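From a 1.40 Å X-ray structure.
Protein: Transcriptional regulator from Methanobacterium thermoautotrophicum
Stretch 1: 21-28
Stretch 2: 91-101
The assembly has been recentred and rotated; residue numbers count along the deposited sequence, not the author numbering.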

# COMPACT_ATOMS: atom_id res chain seq x y z
N GLU A 21 7.13 -11.90 -10.95
CA GLU A 21 7.02 -13.34 -10.75
C GLU A 21 5.65 -13.91 -11.09
O GLU A 21 5.55 -15.05 -11.51
CB GLU A 21 7.38 -13.67 -9.29
CG GLU A 21 8.79 -13.27 -8.90
CD GLU A 21 9.85 -14.24 -9.37
OE1 GLU A 21 9.82 -14.64 -10.56
OE2 GLU A 21 10.72 -14.61 -8.56
N LEU A 22 4.60 -13.12 -10.90
CA LEU A 22 3.26 -13.60 -11.19
C LEU A 22 2.60 -12.89 -12.36
O LEU A 22 1.40 -13.03 -12.58
CB LEU A 22 2.37 -13.47 -9.94
CG LEU A 22 2.84 -14.25 -8.71
CD1 LEU A 22 1.99 -13.87 -7.50
CD2 LEU A 22 2.76 -15.75 -8.98
N GLY A 23 3.40 -12.12 -13.10
CA GLY A 23 2.88 -11.40 -14.25
C GLY A 23 2.28 -12.31 -15.30
O GLY A 23 1.37 -11.89 -16.02
N HIS A 24 2.77 -13.54 -15.41
CA HIS A 24 2.22 -14.46 -16.40
C HIS A 24 0.77 -14.80 -16.08
O HIS A 24 0.03 -15.28 -16.93
CB HIS A 24 3.07 -15.74 -16.50
CG HIS A 24 3.19 -16.50 -15.21
ND1 HIS A 24 3.88 -16.01 -14.12
CD2 HIS A 24 2.73 -17.72 -14.86
CE1 HIS A 24 3.84 -16.90 -13.15
NE2 HIS A 24 3.15 -17.95 -13.57
N LEU A 25 0.36 -14.53 -14.84
CA LEU A 25 -1.01 -14.79 -14.41
C LEU A 25 -1.78 -13.48 -14.35
O LEU A 25 -2.91 -13.43 -13.86
CB LEU A 25 -1.02 -15.45 -13.03
CG LEU A 25 -0.32 -16.81 -12.91
CD1 LEU A 25 -0.34 -17.26 -11.46
CD2 LEU A 25 -1.02 -17.82 -13.80
N ASN A 26 -1.15 -12.42 -14.84
CA ASN A 26 -1.73 -11.08 -14.85
C ASN A 26 -2.07 -10.63 -13.45
O ASN A 26 -3.02 -9.87 -13.23
CB ASN A 26 -2.99 -11.04 -15.73
CG ASN A 26 -2.67 -11.09 -17.21
OD1 ASN A 26 -1.63 -10.61 -17.64
ND2 ASN A 26 -3.59 -11.65 -17.99
N LEU A 27 -1.27 -11.07 -12.49
CA LEU A 27 -1.50 -10.71 -11.10
C LEU A 27 -0.63 -9.55 -10.65
O LEU A 27 0.49 -9.36 -11.12
CB LEU A 27 -1.26 -11.92 -10.18
CG LEU A 27 -2.33 -13.01 -10.17
CD1 LEU A 27 -1.81 -14.22 -9.41
CD2 LEU A 27 -3.61 -12.48 -9.52
N THR A 28 -1.18 -8.77 -9.73
CA THR A 28 -0.51 -7.63 -9.14
C THR A 28 -0.69 -7.76 -7.63
O THR A 28 -1.52 -8.54 -7.16
CB THR A 28 -1.16 -6.32 -9.55
OG1 THR A 28 -2.55 -6.37 -9.23
CG2 THR A 28 -0.97 -6.07 -11.04
N ARG A 91 -12.02 -22.53 -8.00
CA ARG A 91 -11.09 -23.64 -7.84
C ARG A 91 -9.75 -23.22 -8.42
O ARG A 91 -8.69 -23.50 -7.86
CB ARG A 91 -11.61 -24.87 -8.58
CG ARG A 91 -10.67 -26.06 -8.53
CD ARG A 91 -10.53 -26.62 -7.11
NE ARG A 91 -11.76 -27.26 -6.64
CZ ARG A 91 -12.78 -26.61 -6.10
NH1 ARG A 91 -12.75 -25.29 -5.96
NH2 ARG A 91 -13.86 -27.28 -5.70
N ARG A 92 -9.81 -22.53 -9.56
CA ARG A 92 -8.62 -22.04 -10.25
C ARG A 92 -7.85 -21.11 -9.32
O ARG A 92 -6.62 -21.17 -9.23
CB ARG A 92 -9.04 -21.29 -11.51
CG ARG A 92 -7.90 -20.76 -12.37
CD ARG A 92 -7.14 -21.89 -13.05
NE ARG A 92 -6.30 -21.40 -14.15
CZ ARG A 92 -5.24 -20.61 -14.00
NH1 ARG A 92 -4.88 -20.19 -12.79
NH2 ARG A 92 -4.55 -20.21 -15.06
N GLY A 93 -8.57 -20.24 -8.62
CA GLY A 93 -7.94 -19.32 -7.69
C GLY A 93 -7.27 -20.00 -6.52
O GLY A 93 -6.17 -19.63 -6.11
N GLU A 94 -7.93 -21.01 -5.95
CA GLU A 94 -7.38 -21.73 -4.82
C GLU A 94 -6.13 -22.51 -5.21
O GLU A 94 -5.23 -22.71 -4.40
CB GLU A 94 -8.41 -22.71 -4.25
CG GLU A 94 -9.74 -22.07 -3.88
CD GLU A 94 -10.69 -23.06 -3.24
OE1 GLU A 94 -11.00 -24.09 -3.88
OE2 GLU A 94 -11.13 -22.81 -2.10
N GLU A 95 -6.06 -22.92 -6.47
CA GLU A 95 -4.93 -23.70 -6.94
C GLU A 95 -3.65 -22.90 -7.18
O GLU A 95 -2.57 -23.48 -7.26
CB GLU A 95 -5.34 -24.49 -8.17
CG GLU A 95 -6.47 -25.46 -7.85
CD GLU A 95 -7.12 -26.08 -9.06
OE1 GLU A 95 -7.36 -25.36 -10.05
OE2 GLU A 95 -7.41 -27.29 -9.02
N ILE A 96 -3.77 -21.58 -7.29
CA ILE A 96 -2.59 -20.75 -7.51
C ILE A 96 -2.06 -20.17 -6.21
O ILE A 96 -1.03 -19.49 -6.20
CB ILE A 96 -2.85 -19.57 -8.49
CG1 ILE A 96 -3.92 -18.64 -7.92
CG2 ILE A 96 -3.24 -20.11 -9.85
CD1 ILE A 96 -4.10 -17.35 -8.71
N ILE A 97 -2.75 -20.42 -5.10
CA ILE A 97 -2.32 -19.90 -3.80
C ILE A 97 -0.93 -20.40 -3.42
O ILE A 97 -0.11 -19.64 -2.89
CB ILE A 97 -3.32 -20.29 -2.67
CG1 ILE A 97 -4.71 -19.74 -3.00
CG2 ILE A 97 -2.84 -19.73 -1.33
CD1 ILE A 97 -4.77 -18.24 -3.15
N PRO A 98 -0.64 -21.70 -3.65
CA PRO A 98 0.70 -22.19 -3.29
C PRO A 98 1.78 -21.42 -4.04
O PRO A 98 2.85 -21.14 -3.49
CB PRO A 98 0.64 -23.66 -3.69
CG PRO A 98 -0.78 -24.01 -3.40
CD PRO A 98 -1.53 -22.82 -3.97
N LEU A 99 1.51 -21.09 -5.30
CA LEU A 99 2.45 -20.34 -6.12
C LEU A 99 2.67 -18.97 -5.50
O LEU A 99 3.79 -18.47 -5.43
CB LEU A 99 1.91 -20.17 -7.54
CG LEU A 99 1.76 -21.41 -8.42
CD1 LEU A 99 0.94 -21.06 -9.65
CD2 LEU A 99 3.13 -21.93 -8.82
N ILE A 100 1.57 -18.35 -5.06
CA ILE A 100 1.63 -17.04 -4.43
C ILE A 100 2.45 -17.09 -3.15
O ILE A 100 3.31 -16.25 -2.92
CB ILE A 100 0.21 -16.53 -4.12
CG1 ILE A 100 -0.51 -16.18 -5.42
CG2 ILE A 100 0.28 -15.32 -3.20
CD1 ILE A 100 -1.96 -15.76 -5.22
N LEU A 101 2.20 -18.10 -2.32
CA LEU A 101 2.93 -18.22 -1.07
C LEU A 101 4.41 -18.51 -1.31
O LEU A 101 5.26 -18.08 -0.54
CB LEU A 101 2.31 -19.31 -0.18
CG LEU A 101 0.91 -18.98 0.35
CD1 LEU A 101 0.39 -20.13 1.20
CD2 LEU A 101 0.95 -17.70 1.16

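The two stretches are held together mainly by aliphatic packing; no hydrogen bond or salt bridge crosses between them, and about 255 Å² of surface is buried, both sides summed. Leu27 CD1 lies 3.9 Å from Ile96 CD1 and 4.5 Å from Ile100 CD1, so one methyl group meets two isoleucines that sit four residues apart. Nearby, Leu22 CD1 rests 4.0 Å from Ile100 CG1. These four residues are buried, and their branched hydrocarbon chains fill space with no polar side-chain group in need of a partner. Leu25 has the largest area covered by the other stretch and touches three partners. Leu25 CD1 is 4.4 Å from both Ile96 CG2 and Leu99 CD1, so its apolar side chain is partly covered by Ile96 and by the exposed Leu99.

Leu22, Leu25 and Leu27 all direct their CA-to-CB bonds toward the other stretch and share the m,t rotamer. The backbone turns tightly here: Leu22 O accepts a 2.9 Å hydrogen bond from Leu25 N and a weak one, 3.3 Å, from Leu27 N, while Asn26, with positive phi, keeps its side chain out of reach.

At the polar edge, Leu25 CD2 lies 4.4 Å from Arg92 NH2, near the guanidinium plane. The CA-to-CB bond of Arg92 points sideways, but the chain carries its guanidinium to the leucine, where NH2 meets CD2 edge-on and the charge stays at an exposed site.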